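Local atomic coordinates of leucine aminopeptidase (Parabacteroides distasonis, PDB entry 3TC8), a protein that probably acts as a zinc-dependent exopeptidase or glutaminyl cyclase of the M28 peptidase family, and binds a zinc ion. Residues 73-78 with 159-164; 107-112 with 281-286; 128-133 with 200-205; 245-250 with 264-269. All blocks are in the same frame, centred on the assembly; numbering follows the deposited sequence.

Overall arrangement
The four contacts join loops, the start of helix 125-144 and an edge strand of one mixed sheet, around or beside the zinc site. Interactions 1 and 2, whose centres are about 16 Å apart, flank the metal: interaction 1 holds the zinc ligand D160, interaction 2 holds H281, and they touch through Y75 and Y108. Interaction 3 sets the start of helix 125-144, just after the ligand D127, against the end of strand 195-200. Interaction 4, its centre about 12 Å from that of interaction 3, adds the edge strand. Along the chain interactions 1 and 2 cross, while interactions 3 and 4 follow each other inside the loop closed by interaction 2. The zinc ligands D127, D160 and H281 are thus brought together from distant parts of the chain.

Interaction 1. Residues 73-78 with 159-164; sequences TAYDGT and EDYGTP
The hairpin turn between the antiparallel strands 64-73 and 79-89, a type I beta turn from A74 to G77, lays A74 and Y75 against Y161, T163 and P164, in the loop that also carries the zinc ligand D160. Y75 is the main piece. Its CG lies between the backbone N and the carbonyl carbon (chi1 74°), and the ring is laid over the backbone of T163: T163 CA sits over the ring centre, 4.0 Å from the centroid, in a CH-pi contact. The opposite face carries Y75's own neighbour, D76 CB. At the far end of the ring, P164 CD comes within 3.4 Å of Y75 CZ, the proline crossing the tyrosine at about a right angle, while the hydroxyl is engaged by Y108 OH. At the ring edge Y161 O approaches Y75 CD1 to 3.4 Å, and one water ties the same carbonyl to the turn, donating to Y161 O and accepting from Y75 N. The Y161 ring packs by its CD1 on A74 CB (3.8 Å). Its hydroxyl reaches the turn through a second water, 2.7 Å from Y161 OH, that donates to T78 OG1. T78 OG1 is in turn steadied by D76, whose OD1 accepts both T78 OG1 (2.6 Å) and T78 N (2.9 Å) from the same face of the carboxylate, the second bond closing an Asx turn. No direct hydrogen bond crosses the contact. A74 and Y161 both lean on L80 of strand 79-89, and P164 touches R106 in the loop that follows strand 96-102.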
# COMPACT_ATOMS: atom_id res chain seq x y z
N THR A 73 -1.03 4.64 -19.40
CA THR A 73 -2.25 5.14 -20.05
C THR A 73 -3.48 4.81 -19.22
O THR A 73 -3.75 3.65 -18.96
CB THR A 73 -2.37 4.61 -21.47
OG1 THR A 73 -1.19 4.95 -22.18
CG2 THR A 73 -3.64 5.15 -22.16
N ALA A 74 -4.18 5.84 -18.77
CA ALA A 74 -5.40 5.67 -18.01
C ALA A 74 -6.56 5.24 -18.90
O ALA A 74 -6.48 5.30 -20.15
CB ALA A 74 -5.77 6.97 -17.28
N TYR A 75 -7.65 4.85 -18.25
CA TYR A 75 -8.84 4.35 -18.94
C TYR A 75 -9.39 5.33 -19.98
O TYR A 75 -10.02 4.90 -20.94
CB TYR A 75 -9.95 4.02 -17.92
CG TYR A 75 -10.58 5.26 -17.35
CD1 TYR A 75 -9.98 5.98 -16.29
CD2 TYR A 75 -11.74 5.77 -17.90
CE1 TYR A 75 -10.51 7.17 -15.86
CE2 TYR A 75 -12.27 6.96 -17.46
CZ TYR A 75 -11.65 7.67 -16.46
OH TYR A 75 -12.19 8.87 -16.04
N ASP A 76 -9.19 6.64 -19.76
CA ASP A 76 -9.73 7.71 -20.63
C ASP A 76 -8.70 8.16 -21.63
O ASP A 76 -8.92 9.14 -22.34
CB ASP A 76 -10.23 8.91 -19.80
CG ASP A 76 -9.15 9.63 -19.04
OD1 ASP A 76 -7.98 9.18 -19.05
OD2 ASP A 76 -9.48 10.73 -18.49
N GLY A 77 -7.57 7.47 -21.72
CA GLY A 77 -6.49 7.86 -22.64
C GLY A 77 -5.48 8.82 -22.04
O GLY A 77 -4.48 9.09 -22.72
N THR A 78 -5.68 9.35 -20.85
CA THR A 78 -4.71 10.30 -20.27
C THR A 78 -3.36 9.57 -20.12
O THR A 78 -3.30 8.46 -19.59
CB THR A 78 -5.17 10.81 -18.86
OG1 THR A 78 -6.48 11.35 -18.99
CG2 THR A 78 -4.23 11.90 -18.30
N GLU A 159 -2.31 3.50 -9.00
CA GLU A 159 -3.17 2.41 -8.63
C GLU A 159 -4.64 2.78 -8.70
O GLU A 159 -5.46 1.90 -8.94
CB GLU A 159 -2.82 1.93 -7.21
CG GLU A 159 -3.69 0.78 -6.68
CD GLU A 159 -5.04 1.13 -6.12
OE1 GLU A 159 -5.19 2.28 -5.65
OE2 GLU A 159 -5.95 0.22 -6.16
N ASP A 160 -4.93 4.05 -8.42
CA ASP A 160 -6.31 4.45 -8.07
C ASP A 160 -6.90 5.43 -9.11
O ASP A 160 -7.73 6.27 -8.74
CB ASP A 160 -6.37 5.03 -6.66
CG ASP A 160 -7.58 4.59 -5.90
OD1 ASP A 160 -8.34 3.72 -6.36
OD2 ASP A 160 -7.78 5.07 -4.81
N TYR A 161 -6.54 5.23 -10.36
CA TYR A 161 -7.00 6.03 -11.51
C TYR A 161 -7.89 5.18 -12.43
O TYR A 161 -8.03 5.47 -13.61
CB TYR A 161 -5.78 6.62 -12.26
CG TYR A 161 -5.93 8.01 -12.85
CD1 TYR A 161 -6.80 8.29 -13.92
CD2 TYR A 161 -5.14 9.06 -12.40
CE1 TYR A 161 -6.85 9.55 -14.46
CE2 TYR A 161 -5.16 10.32 -12.98
CZ TYR A 161 -6.03 10.54 -14.02
OH TYR A 161 -6.05 11.80 -14.59
N GLY A 162 -8.53 4.16 -11.89
CA GLY A 162 -9.40 3.30 -12.66
C GLY A 162 -10.73 3.95 -12.97
O GLY A 162 -11.09 5.00 -12.43
N THR A 163 -11.47 3.32 -13.87
CA THR A 163 -12.74 3.85 -14.37
C THR A 163 -13.63 4.26 -13.22
O THR A 163 -13.93 3.44 -12.34
CB THR A 163 -13.47 2.77 -15.19
OG1 THR A 163 -12.59 2.31 -16.22
CG2 THR A 163 -14.76 3.34 -15.79
N PRO A 164 -14.16 5.50 -13.23
CA PRO A 164 -15.04 5.91 -12.14
C PRO A 164 -16.50 5.49 -12.37
O PRO A 164 -16.92 5.17 -13.49
CB PRO A 164 -14.90 7.43 -12.14
CG PRO A 164 -14.59 7.76 -13.54
CD PRO A 164 -13.76 6.64 -14.07
O HOH W 1 -7.01 3.91 -15.61
O HOH W 2 -7.78 12.30 -16.60

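Interaction 2. Residues 107-112 with 281-286; sequences PYSDHD and HTQKDN
S109 OG has two partners: it accepts a nearly straight bond from Q283 NE2 (2.8 Å, 165°), S109 OG lying close to the amide plane of Q283, and it is also bonded to the carbonyl of T120. Q283 reaches back through a chain bent at chi2 (-74°), and its NE2 has a further partner in P121 O. The backbone N of the same glutamine donates to D112 OD2 (2.9 Å), met nearly along the C-O bond, and D112 OD2 also rests 3.4 Å from Q283 CB. The type I turn from S109 to D112 also grips H281, with H111 N donating to H281 O at 2.9 Å. Carbon atoms pack beside it: H111 CD2 on H281 CB (3.8 Å), and the T282 CG2 methyl against the carbonyl of H111. D110 and H281 run side by side, pointing the same way, their planes 30° apart. A water in the plane of the imidazole, at its edge, joins them, accepting from H281 ND1 (2.8 Å) and donating to D110 OD2 (2.8 Å). D110 OD1 forms a salt bridge with R106. With ND1 acting as donor to this water, NE2 is left to coordinate zinc beside D127 and D160, so D110 and the water form a second shell that would fix the rotation of the ligand imidazole.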
# COMPACT_ATOMS: atom_id res chain seq x y z
N PRO A 107 -8.15 10.74 -8.48
CA PRO A 107 -8.56 12.08 -8.96
C PRO A 107 -10.05 12.39 -8.85
O PRO A 107 -10.47 13.47 -9.23
CB PRO A 107 -8.11 12.08 -10.41
CG PRO A 107 -8.19 10.64 -10.82
CD PRO A 107 -7.67 9.92 -9.61
N TYR A 108 -10.79 11.42 -8.37
CA TYR A 108 -12.23 11.46 -8.27
C TYR A 108 -12.66 11.07 -6.86
O TYR A 108 -11.93 10.41 -6.13
CB TYR A 108 -12.89 10.47 -9.25
CG TYR A 108 -12.35 10.47 -10.64
CD1 TYR A 108 -12.29 11.62 -11.41
CD2 TYR A 108 -11.81 9.31 -11.18
CE1 TYR A 108 -11.78 11.59 -12.69
CE2 TYR A 108 -11.25 9.27 -12.47
CZ TYR A 108 -11.24 10.43 -13.19
OH TYR A 108 -10.73 10.39 -14.47
N SER A 109 -13.84 11.51 -6.49
CA SER A 109 -14.53 11.07 -5.27
C SER A 109 -15.86 10.45 -5.68
O SER A 109 -16.93 10.94 -5.36
CB SER A 109 -14.70 12.22 -4.30
OG SER A 109 -13.45 12.81 -4.00
N ASP A 110 -15.76 9.35 -6.46
CA ASP A 110 -16.90 8.87 -7.23
C ASP A 110 -17.92 8.08 -6.44
O ASP A 110 -18.96 7.79 -6.98
CB ASP A 110 -16.44 8.12 -8.48
CG ASP A 110 -15.38 7.02 -8.25
OD1 ASP A 110 -14.46 7.20 -7.42
OD2 ASP A 110 -15.47 5.99 -8.98
N HIS A 111 -17.65 7.87 -5.16
CA HIS A 111 -18.62 7.33 -4.23
C HIS A 111 -19.15 8.38 -3.25
O HIS A 111 -19.93 8.08 -2.34
CB HIS A 111 -18.09 6.12 -3.50
CG HIS A 111 -18.00 4.93 -4.38
ND1 HIS A 111 -18.98 3.97 -4.41
CD2 HIS A 111 -17.08 4.55 -5.29
CE1 HIS A 111 -18.67 3.07 -5.34
NE2 HIS A 111 -17.50 3.37 -5.85
N ASP A 112 -18.78 9.64 -3.43
CA ASP A 112 -19.25 10.70 -2.56
C ASP A 112 -20.76 10.81 -2.68
O ASP A 112 -21.30 10.74 -3.77
CB ASP A 112 -18.60 12.06 -2.87
CG ASP A 112 -18.63 12.97 -1.70
OD1 ASP A 112 -19.66 13.66 -1.50
OD2 ASP A 112 -17.63 12.97 -0.95
N HIS A 281 -13.29 6.41 -1.37
CA HIS A 281 -13.60 7.09 -2.63
C HIS A 281 -14.63 8.22 -2.45
O HIS A 281 -15.45 8.52 -3.33
CB HIS A 281 -13.95 6.09 -3.76
CG HIS A 281 -12.73 5.37 -4.23
ND1 HIS A 281 -12.71 4.55 -5.33
CD2 HIS A 281 -11.46 5.37 -3.74
CE1 HIS A 281 -11.49 4.06 -5.49
NE2 HIS A 281 -10.70 4.56 -4.55
N THR A 282 -14.54 8.85 -1.29
CA THR A 282 -15.28 10.06 -0.98
C THR A 282 -14.33 11.14 -0.49
O THR A 282 -13.16 10.87 -0.14
CB THR A 282 -16.32 9.85 0.16
OG1 THR A 282 -15.67 9.88 1.45
CG2 THR A 282 -17.16 8.59 0.01
N GLN A 283 -14.84 12.37 -0.40
CA GLN A 283 -14.08 13.46 0.16
C GLN A 283 -13.67 13.27 1.60
O GLN A 283 -12.69 13.91 2.04
CB GLN A 283 -14.87 14.76 0.03
CG GLN A 283 -14.88 15.30 -1.41
CD GLN A 283 -13.57 15.89 -1.81
OE1 GLN A 283 -13.24 16.99 -1.35
NE2 GLN A 283 -12.79 15.18 -2.63
N LYS A 284 -14.33 12.37 2.31
CA LYS A 284 -13.99 12.11 3.70
C LYS A 284 -12.84 11.14 3.92
O LYS A 284 -12.51 10.86 5.06
CB LYS A 284 -15.22 11.63 4.45
CG LYS A 284 -16.19 12.75 4.73
CD LYS A 284 -17.33 12.31 5.61
CE LYS A 284 -18.29 13.44 5.98
NZ LYS A 284 -19.56 12.87 6.56
N ASP A 285 -12.14 10.73 2.85
CA ASP A 285 -10.87 10.01 3.03
C ASP A 285 -9.74 11.02 3.29
O ASP A 285 -8.86 11.28 2.45
CB ASP A 285 -10.56 9.10 1.85
CG ASP A 285 -9.33 8.24 2.11
OD1 ASP A 285 -8.82 8.27 3.25
OD2 ASP A 285 -8.83 7.63 1.16
N ASN A 286 -9.78 11.51 4.52
CA ASN A 286 -8.93 12.58 4.96
C ASN A 286 -8.28 12.20 6.32
O ASN A 286 -8.45 11.09 6.83
CB ASN A 286 -9.69 13.92 4.98
CG ASN A 286 -10.80 13.93 5.94
OD1 ASN A 286 -10.80 13.21 6.93
ND2 ASN A 286 -11.81 14.75 5.67
O HOH W 3 -14.45 3.90 -7.36

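Interaction 3. Residues 128-133 with 200-205; sequences GGSGVG and DMVGGK
S130, in the first turns of helix 125-144, points its CB toward the loop that leaves strand 195-200. That CB meets the backbone of G203, 3.5 Å from G203 N and 3.8 Å from G203 CA; having no side chain, the glycine lets its main chain press close to the helix. One bond further out, OG lies between the backbone N and the carbonyl carbon (chi1 67°). From there it accepts the N-H of V202 (3.0 Å, 152°) and touches M201 CA at 3.4 Å. The hydroxyl is also hydrogen-bonded to D126 O, one turn back in its own helix, so it bridges the helix backbone and the loop. Beside it, V202 CG2 packs on S130 OG at 3.8 Å and on G131 CA at 3.9 Å. A water completes the junction: it accepts from G128 N and M201 N and lies 2.7 Å from D200 OD1, to which it probably donates. M201, a selenomethionine, has a left-handed backbone (phi 56°) where the chain leaves the strand. D126 serves both sides, since its OD1 takes the N-H of G203. D127 follows it directly and binds the zinc. An early helix turn packed against the loop after a parallel strand is typical of the alpha/beta zinc-exopeptidase fold, in which the metal ligands are carried by loops and helix starts at the C-terminal ends of the strands.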
# COMPACT_ATOMS: atom_id res chain seq x y z
N GLY A 128 -3.96 5.21 0.24
CA GLY A 128 -2.66 5.67 -0.21
C GLY A 128 -1.76 6.07 0.96
O GLY A 128 -0.72 5.46 1.22
N GLY A 129 -2.13 7.10 1.68
CA GLY A 129 -1.27 7.59 2.73
C GLY A 129 -0.92 6.58 3.77
O GLY A 129 0.22 6.49 4.20
N SER A 130 -1.90 5.80 4.23
CA SER A 130 -1.69 4.92 5.40
C SER A 130 -0.66 3.84 5.11
O SER A 130 0.24 3.62 5.93
CB SER A 130 -2.99 4.29 5.85
OG SER A 130 -3.50 3.37 4.88
N GLY A 131 -0.76 3.15 3.98
CA GLY A 131 0.17 2.08 3.69
C GLY A 131 1.58 2.59 3.50
O GLY A 131 2.53 2.00 3.99
N VAL A 132 1.69 3.72 2.82
CA VAL A 132 3.01 4.32 2.60
C VAL A 132 3.61 4.81 3.92
O VAL A 132 4.78 4.63 4.18
CB VAL A 132 2.92 5.49 1.60
CG1 VAL A 132 4.19 6.25 1.49
CG2 VAL A 132 2.49 4.94 0.22
N GLY A 133 2.78 5.42 4.78
CA GLY A 133 3.31 5.91 6.06
C GLY A 133 3.74 4.78 6.98
O GLY A 133 4.78 4.89 7.64
N ASP A 200 -2.80 -1.63 2.41
CA ASP A 200 -3.73 -0.70 1.75
C ASP A 200 -4.84 -0.35 2.73
O ASP A 200 -5.48 -1.26 3.22
CB ASP A 200 -4.27 -1.36 0.47
CG ASP A 200 -5.06 -0.44 -0.42
OD1 ASP A 200 -5.11 0.78 -0.20
OD2 ASP A 200 -5.64 -0.93 -1.46
N MSE A 201 -5.04 0.92 3.03
CA MSE A 201 -6.09 1.30 4.00
C MSE A 201 -5.91 0.60 5.35
O MSE A 201 -6.78 -0.14 5.81
CB MSE A 201 -7.52 1.10 3.41
CG MSE A 201 -7.77 2.00 2.19
SE MSE A 201 -9.51 1.96 1.52
CE MSE A 201 -10.20 3.21 2.55
N VAL A 202 -4.75 0.87 5.92
CA VAL A 202 -4.32 0.33 7.20
C VAL A 202 -4.25 1.39 8.30
O VAL A 202 -3.61 1.17 9.32
CB VAL A 202 -2.99 -0.43 7.08
CG1 VAL A 202 -3.15 -1.66 6.21
CG2 VAL A 202 -1.88 0.48 6.64
N GLY A 203 -4.94 2.52 8.11
CA GLY A 203 -4.92 3.57 9.09
C GLY A 203 -6.21 3.93 9.75
O GLY A 203 -6.20 4.74 10.69
N GLY A 204 -7.34 3.41 9.30
CA GLY A 204 -8.62 3.86 9.80
C GLY A 204 -8.89 3.40 11.21
O GLY A 204 -8.62 2.25 11.58
N LYS A 205 -9.52 4.26 12.01
CA LYS A 205 -9.93 3.91 13.35
C LYS A 205 -10.77 2.63 13.30
O LYS A 205 -11.69 2.53 12.48
CB LYS A 205 -10.73 5.03 13.99
CG LYS A 205 -10.98 4.82 15.47
CD LYS A 205 -11.82 5.95 16.06
CE LYS A 205 -12.27 5.63 17.46
NZ LYS A 205 -11.08 5.55 18.32
O HOH W 4 -3.52 2.53 1.10

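Interaction 4. Residues 245-250 with 264-269; sequences GAITDD and DIINYD
I247 and I266 reach toward each other tip to tip, I247 CD1 meeting I266 CG2 at 3.7 Å, and so join the loop before helix 250-258 to an edge strand, 262-266, of the alpha/beta fold's central sheet. I266 CG1 is anti to its backbone N (chi1 178°), and the CD1 it carries goes to the acidic side of the contact, 3.6 Å from D249 OD2. I247 also crosses Y268 obliquely, its CD1 4.0 Å from Y268 CD1. At that end G245 lies over one face of the tyrosine ring, its N 3.4 Å from Y268 CZ and toward the rim; the side-chain-free residue fits closely there. At the other end D249 and D264 meet at about a right angle, their carboxylate planes 63° apart. D200 at the end of strand 195-200 adds a third carboxylate, and the cluster recalls the acidic network beside the metal in glutaminyl cyclases of this family, the zinc lying about 8 Å from the D249 side chain. Within the loop D249 OD1 accepts the N-H of D250 on its anti side (3.0 Å), while its other oxygen, OD2, stands 2.7 Å from D264 OD2.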
# COMPACT_ATOMS: atom_id res chain seq x y z
N GLY A 245 -13.57 -11.00 1.71
CA GLY A 245 -13.92 -10.99 0.29
C GLY A 245 -12.70 -11.01 -0.61
O GLY A 245 -11.55 -10.95 -0.15
N ALA A 246 -12.95 -11.14 -1.90
CA ALA A 246 -11.94 -10.97 -2.93
C ALA A 246 -11.84 -9.49 -3.29
O ALA A 246 -12.86 -8.87 -3.57
CB ALA A 246 -12.28 -11.75 -4.17
N ILE A 247 -10.65 -8.92 -3.22
CA ILE A 247 -10.40 -7.51 -3.44
C ILE A 247 -9.37 -7.34 -4.57
O ILE A 247 -8.27 -7.84 -4.50
CB ILE A 247 -9.92 -6.84 -2.14
CG1 ILE A 247 -10.97 -6.99 -1.03
CG2 ILE A 247 -9.58 -5.38 -2.39
CD1 ILE A 247 -10.54 -6.58 0.36
N THR A 248 -9.73 -6.55 -5.59
CA THR A 248 -8.80 -6.16 -6.65
C THR A 248 -7.81 -5.18 -6.07
O THR A 248 -8.18 -4.16 -5.51
CB THR A 248 -9.56 -5.48 -7.81
OG1 THR A 248 -10.52 -6.38 -8.34
CG2 THR A 248 -8.58 -4.99 -8.87
N ASP A 249 -6.53 -5.51 -6.14
CA ASP A 249 -5.51 -4.65 -5.58
C ASP A 249 -4.16 -5.01 -6.15
O ASP A 249 -4.01 -5.97 -6.93
CB ASP A 249 -5.53 -4.74 -4.05
CG ASP A 249 -5.22 -3.44 -3.34
OD1 ASP A 249 -4.68 -2.51 -3.98
OD2 ASP A 249 -5.52 -3.35 -2.09
N ASP A 250 -3.12 -4.24 -5.81
CA ASP A 250 -1.85 -4.40 -6.45
C ASP A 250 -1.26 -5.79 -6.32
O ASP A 250 -0.51 -6.23 -7.18
CB ASP A 250 -0.84 -3.37 -5.86
CG ASP A 250 -1.13 -1.89 -6.21
OD1 ASP A 250 -1.12 -1.58 -7.39
OD2 ASP A 250 -1.31 -1.07 -5.30
N ASP A 264 -2.70 -9.13 0.95
CA ASP A 264 -3.19 -7.77 1.15
C ASP A 264 -3.73 -7.62 2.53
O ASP A 264 -4.64 -8.39 2.91
CB ASP A 264 -4.28 -7.48 0.11
CG ASP A 264 -4.63 -6.03 -0.05
OD1 ASP A 264 -4.11 -5.14 0.63
OD2 ASP A 264 -5.53 -5.78 -0.96
N ILE A 265 -3.17 -6.68 3.30
CA ILE A 265 -3.68 -6.27 4.59
C ILE A 265 -4.46 -4.99 4.32
O ILE A 265 -3.86 -3.96 3.99
CB ILE A 265 -2.54 -6.03 5.61
CG1 ILE A 265 -1.65 -7.27 5.76
CG2 ILE A 265 -3.11 -5.57 6.95
CD1 ILE A 265 -0.49 -7.12 6.67
N ILE A 266 -5.77 -5.06 4.46
CA ILE A 266 -6.69 -4.01 4.00
C ILE A 266 -7.95 -4.02 4.82
O ILE A 266 -8.51 -5.07 5.09
CB ILE A 266 -6.98 -4.15 2.47
CG1 ILE A 266 -7.97 -3.07 2.01
CG2 ILE A 266 -7.46 -5.54 2.09
CD1 ILE A 266 -8.05 -2.92 0.50
N ASN A 267 -8.39 -2.84 5.21
CA ASN A 267 -9.67 -2.71 5.92
C ASN A 267 -10.82 -3.16 5.01
O ASN A 267 -11.03 -2.59 3.94
CB ASN A 267 -9.77 -1.24 6.34
CG ASN A 267 -10.92 -0.95 7.30
OD1 ASN A 267 -11.65 -1.86 7.74
ND2 ASN A 267 -11.07 0.34 7.64
N TYR A 268 -11.55 -4.18 5.45
CA TYR A 268 -12.69 -4.72 4.76
C TYR A 268 -13.85 -4.78 5.71
O TYR A 268 -13.72 -5.21 6.85
CB TYR A 268 -12.37 -6.14 4.28
CG TYR A 268 -13.53 -6.89 3.66
CD1 TYR A 268 -13.96 -6.61 2.37
CD2 TYR A 268 -14.13 -7.94 4.34
CE1 TYR A 268 -15.02 -7.32 1.79
CE2 TYR A 268 -15.18 -8.65 3.78
CZ TYR A 268 -15.61 -8.36 2.50
OH TYR A 268 -16.64 -9.06 1.91
N ASP A 269 -15.03 -4.41 5.22
CA ASP A 269 -16.28 -4.49 5.98
C ASP A 269 -17.25 -5.41 5.29
O ASP A 269 -17.77 -5.00 4.27
CB ASP A 269 -16.89 -3.12 6.06
CG ASP A 269 -18.17 -3.10 6.91
OD1 ASP A 269 -18.73 -4.19 7.24
OD2 ASP A 269 -18.57 -1.98 7.21